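Local atomic coordinates of xyloglucan-specific endo-beta-1,4-glucanase BoGH9A (Bacteroides ovatus, PDB entry 6DHT), a protein that hydrolyses internal beta-1,4-glucosidic linkages in the backbone of xyloglucan, releasing xyloglucan oligosaccharides at the surface of a gut bacterium. Residues A[62-66]-A[67-71]; A[478-481]-A[482-486]. One frame throughout, in Å; residues are numbered along the deposited sequence.

Overall arrangement
Both contacts are local turns that a chain makes on itself, and they sit on facing parts of two domains, their centres about 18 Å apart. Interaction 1 (62-71) belongs to the N-terminal Ig-like domain and is a surface contact, about 30 Å from the centre of the chain, where a water molecule, a lysine-aspartate salt bridge and a serine against the face of an indole hold a loop between two strands. Interaction 2 (478-486) is buried in the family 9 hydrolase domain, about 17 Å from that centre, and relies on uncharged amide and hydroxyl hydrogen bonds beside aromatic rings. The two touch by packing, Lys70 NZ lying near the backbone oxygen of Ala479.

Interaction 1 (A[62-66]-A[67-71]); sequences TAKSA and WSDKT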
loop_
_atom_site.group_PDB
_atom_site.type_symbol
_atom_site.label_atom_id
_atom_site.label_comp_id
_atom_site.label_asym_id
_atom_site.label_seq_id
_atom_site.Cartn_x
_atom_site.Cartn_y
_atom_site.Cartn_z
ATOM N N THR A 62 -1.233 18.972 26.753
ATOM C CA THR A 62 -1.061 19.778 25.553
ATOM C C THR A 62 0.379 19.678 25.092
ATOM O O THR A 62 1.268 19.395 25.890
ATOM C CB THR A 62 -1.407 21.268 25.780
ATOM O OG1 THR A 62 -0.493 21.825 26.734
ATOM C CG2 THR A 62 -2.815 21.412 26.284
ATOM N N ALA A 63 0.599 19.913 23.803
ATOM C CA ALA A 63 1.924 19.877 23.227
ATOM C C ALA A 63 1.951 20.679 21.949
ATOM O O ALA A 63 0.908 20.981 21.370
ATOM C CB ALA A 63 2.338 18.440 22.932
ATOM N N LYS A 64 3.157 21.013 21.516
ATOM C CA LYS A 64 3.370 21.685 20.263
ATOM C C LYS A 64 4.444 20.939 19.494
ATOM O O LYS A 64 5.318 20.320 20.096
ATOM C CB LYS A 64 3.811 23.134 20.508
ATOM C CG LYS A 64 2.821 23.964 21.304
ATOM C CD LYS A 64 3.113 25.463 21.163
ATOM C CE LYS A 64 2.163 26.302 22.015
ATOM N NZ LYS A 64 2.382 27.758 21.786
ATOM N N SER A 65 4.354 20.985 18.167
ATOM C CA SER A 65 5.425 20.512 17.301
ATOM C C SER A 65 6.476 21.603 17.184
ATOM O O SER A 65 6.229 22.751 17.553
ATOM C CB SER A 65 4.891 20.197 15.902
ATOM O OG SER A 65 4.383 21.371 15.292
ATOM N N ALA A 66 7.626 21.260 16.619
ATOM C CA ALA A 66 8.735 22.199 16.506
ATOM C C ALA A 66 8.401 23.383 15.613
ATOM O O ALA A 66 8.970 24.463 15.784
ATOM C CB ALA A 66 9.965 21.490 15.977
ATOM N N TRP A 67 7.474 23.194 14.674
ATOM C CA TRP A 67 7.266 24.158 13.588
ATOM C C TRP A 67 5.959 24.950 13.645
ATOM O O TRP A 67 5.761 25.874 12.856
ATOM C CB TRP A 67 7.331 23.430 12.245
ATOM C CG TRP A 67 6.316 22.325 12.119
ATOM C CD1 TRP A 67 4.995 22.454 11.785
ATOM C CD2 TRP A 67 6.546 20.926 12.317
ATOM N NE1 TRP A 67 4.393 21.215 11.755
ATOM C CE2 TRP A 67 5.322 20.265 12.090
ATOM C CE3 TRP A 67 7.667 20.172 12.671
ATOM C CZ2 TRP A 67 5.194 18.878 12.191
ATOM C CZ3 TRP A 67 7.537 18.802 12.779
ATOM C CH2 TRP A 67 6.308 18.170 12.547
ATOM N N SER A 68 5.066 24.587 14.555
ATOM C CA SER A 68 3.765 25.233 14.630
ATOM C C SER A 68 3.531 25.745 16.034
ATOM O O SER A 68 3.788 25.040 17.007
ATOM C CB SER A 68 2.638 24.268 14.250
ATOM O OG SER A 68 1.368 24.859 14.510
ATOM N N ASP A 69 3.037 26.976 16.134
ATOM C CA ASP A 69 2.761 27.559 17.432
ATOM C C ASP A 69 1.393 27.149 17.967
ATOM O O ASP A 69 1.003 27.564 19.062
ATOM C CB ASP A 69 2.863 29.081 17.366
ATOM C CG ASP A 69 3.074 29.705 18.736
ATOM O OD1 ASP A 69 3.966 29.222 19.476
ATOM O OD2 ASP A 69 2.333 30.655 19.078
ATOM N N LYS A 70 0.667 26.320 17.214
ATOM C CA LYS A 70 -0.646 25.868 17.663
ATOM C C LYS A 70 -0.494 24.997 18.901
ATOM O O LYS A 70 0.425 24.174 18.980
ATOM C CB LYS A 70 -1.355 25.042 16.579
ATOM C CG LYS A 70 -1.873 25.786 15.366
ATOM C CD LYS A 70 -2.216 24.769 14.279
ATOM C CE LYS A 70 -2.959 25.369 13.119
ATOM N NZ LYS A 70 -3.295 24.325 12.100
ATOM N N THR A 71 -1.415 25.155 19.848
ATOM C CA THR A 71 -1.496 24.298 21.015
ATOM C C THR A 71 -2.427 23.143 20.676
ATOM O O THR A 71 -3.608 23.349 20.394
ATOM C CB THR A 71 -2.074 25.026 22.252
ATOM O OG1 THR A 71 -1.170 26.059 22.669
ATOM C CG2 THR A 71 -2.279 24.072 23.416
HETATM O O HOH W 1 2.089 22.802 17.586
#
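Ser65 and Trp67 meet because Ser65 OG and Trp67 CG each sit between the backbone N and carbonyl carbon of their own residue (chi1 63° for Ser65 and 58° for Trp67), which brings the serine over a face of the indole. Ser65 CB stands 3.9 Å from the centroid of the six-membered ring, only 11° off the ring normal, a CH-pi contact, while OG lies over the same face, toward the rim. That hydroxyl oxygen also receives a weak, bent hydrogen bond from Ser68 N at 3.4 Å. The indole N-H is engaged elsewhere, by Asp534, and the ring also touches Ser532 and Pro533; an alanine in place of Trp67 would probably leave Ser65 without its aromatic cover and Asp534 without this donor.

Further along, the extended chain of Lys64 passes across the loop and lies alongside that of Asp69, the two running in one direction. Its NZ bonds to Asp69 O at 3.1 Å, tilted out of the carbonyl plane, and reaches Asp69 OD1 at 3.2 Å in a salt bridge whose hydrogen bond is weak. One ammonium thus grips both the backbone and the carboxylate of a single residue. Inside the loop, a water takes the N-H of Ser65 and donates to the carbonyl oxygens of Ser68 and Lys70, so it bridges backbone groups across the loop. Ser68 OG accepts a nearly straight bond from Lys70 N at 3.2 Å, and the Lys70 ammonium makes salt bridges to Asp36 and Glu535. At the strand end of the loop, methyl CG2 of Thr71 rests on Thr62 CB. Together these contacts shape a water-bridged connection between antiparallel strands 62-63 and 72-76 of the Ig-like domain, with an ST turn at Ser68.

Interaction 2 (A[478-481]-A[482-486]); sequences NATG and FCYVT
Asn478 and Phe482 are joined by a straight hydrogen bond in which Asn478 ND2 gives its N-H to Phe482 O at 2.8 Å, the acceptor lying in the amide plane and the donor in the carbonyl plane. The other end of the same amide makes an Asx turn and the wider Asx motif: Asn478 OD1 accepts from Thr480 N at 3.0 Å and from Gly481 N at 2.8 Å. With its oxygen taken by two N-H groups and its nitrogen giving to the carbonyls of Phe482 and Tyr473, the amide can hardly flip. Chi1 of 63° tucks the amide between the N and carbonyl carbon of Asn478, curling it back over the turn. Asn478 ND2 also comes obliquely to within 3.3 Å of Tyr484 CE2, with amide and ring planes 38° apart.

Thr480 adds the second link. Its OG1 accepts from Phe482 N, an almost linear bond, and lies 2.7 Å from Tyr484 OH, close enough for the two hydroxyls to share a hydrogen bond. The threonine also meets the edge of the Phe482 ring, with CB in the ring plane. Gly481 has a positive phi, at which a CB would press on the carbonyl oxygen of Thr480.

Farther out, Tyr537 meets both the Phe482 and Tyr484 rings edge-to-face, and the Phe482 side chain comes within about 4 Å of that of Asp539, a predicted active-site residue. The turn therefore stands beside the probable catalytic region of the family 9 domain. On its backbone, Arg19 NH1 bonds to Asn478 O and Gln22 NE2 to Gly481 O.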
loop_
_atom_site.group_PDB
_atom_site.type_symbol
_atom_site.label_atom_id
_atom_site.label_comp_id
_atom_site.label_asym_id
_atom_site.label_seq_id
_atom_site.Cartn_x
_atom_site.Cartn_y
_atom_site.Cartn_z
ATOM N N ASN A 478 -5.036 14.727 12.555
ATOM C CA ASN A 478 -3.854 15.300 11.943
ATOM C C ASN A 478 -3.999 16.828 11.777
ATOM O O ASN A 478 -5.030 17.410 12.160
ATOM C CB ASN A 478 -3.594 14.593 10.597
ATOM C CG ASN A 478 -4.729 14.805 9.613
ATOM O OD1 ASN A 478 -5.128 15.950 9.360
ATOM N ND2 ASN A 478 -5.285 13.726 9.080
ATOM N N ALA A 479 -2.987 17.447 11.190
ATOM C CA ALA A 479 -2.917 18.911 11.107
ATOM C C ALA A 479 -3.868 19.560 10.109
ATOM O O ALA A 479 -4.068 20.780 10.183
ATOM C CB ALA A 479 -1.522 19.308 10.778
ATOM N N THR A 480 -4.413 18.810 9.153
ATOM C CA THR A 480 -5.315 19.379 8.137
ATOM C C THR A 480 -6.775 19.052 8.419
ATOM O O THR A 480 -7.677 19.768 7.955
ATOM C CB THR A 480 -4.980 18.905 6.714
ATOM O OG1 THR A 480 -5.213 17.485 6.641
ATOM C CG2 THR A 480 -3.561 19.198 6.385
ATOM N N GLY A 481 -7.031 17.968 9.150
ATOM C CA GLY A 481 -8.391 17.502 9.364
ATOM C C GLY A 481 -8.970 16.622 8.263
ATOM O O GLY A 481 -10.139 16.283 8.299
ATOM N N PHE A 482 -8.163 16.255 7.282
ATOM C CA PHE A 482 -8.615 15.313 6.249
ATOM C C PHE A 482 -8.479 13.870 6.702
ATOM O O PHE A 482 -7.497 13.505 7.332
ATOM C CB PHE A 482 -7.795 15.450 4.982
ATOM C CG PHE A 482 -8.239 16.570 4.086
ATOM C CD1 PHE A 482 -7.803 17.868 4.302
ATOM C CD2 PHE A 482 -9.086 16.321 3.028
ATOM C CE1 PHE A 482 -8.213 18.904 3.453
ATOM C CE2 PHE A 482 -9.502 17.330 2.187
ATOM C CZ PHE A 482 -9.068 18.644 2.398
ATOM N N CYS A 483 -9.502 13.088 6.389
ATOM C CA CYS A 483 -9.350 11.652 6.247
ATOM C C CYS A 483 -8.822 11.485 4.842
ATOM O O CYS A 483 -9.516 11.823 3.886
ATOM C CB CYS A 483 -10.692 10.978 6.386
ATOM S SG CYS A 483 -10.694 9.246 5.902
ATOM N N TYR A 484 -7.588 11.012 4.716
ATOM C CA TYR A 484 -6.859 11.057 3.450
ATOM C C TYR A 484 -7.159 9.906 2.481
ATOM O O TYR A 484 -6.369 9.607 1.609
ATOM C CB TYR A 484 -5.347 11.123 3.714
ATOM C CG TYR A 484 -4.810 12.417 4.311
ATOM C CD1 TYR A 484 -4.658 13.544 3.514
ATOM C CD2 TYR A 484 -4.375 12.472 5.612
ATOM C CE1 TYR A 484 -4.104 14.688 4.023
ATOM C CE2 TYR A 484 -3.818 13.627 6.152
ATOM C CZ TYR A 484 -3.697 14.734 5.341
ATOM O OH TYR A 484 -3.132 15.898 5.855
ATOM N N VAL A 485 -8.330 9.302 2.619
ATOM C CA VAL A 485 -8.744 8.199 1.766
ATOM C C VAL A 485 -10.035 8.612 1.068
ATOM O O VAL A 485 -11.019 8.968 1.728
ATOM C CB VAL A 485 -9.021 6.929 2.580
ATOM C CG1 VAL A 485 -9.403 5.796 1.638
ATOM C CG2 VAL A 485 -7.785 6.510 3.370
ATOM N N THR A 486 -10.054 8.545 -0.250
ATOM C CA THR A 486 -11.233 8.968 -1.005
ATOM C C THR A 486 -12.465 8.160 -0.631
ATOM O O THR A 486 -12.395 6.947 -0.414
ATOM C CB THR A 486 -11.022 8.889 -2.535
ATOM O OG1 THR A 486 -10.741 7.547 -2.921
ATOM C CG2 THR A 486 -9.865 9.754 -2.993
#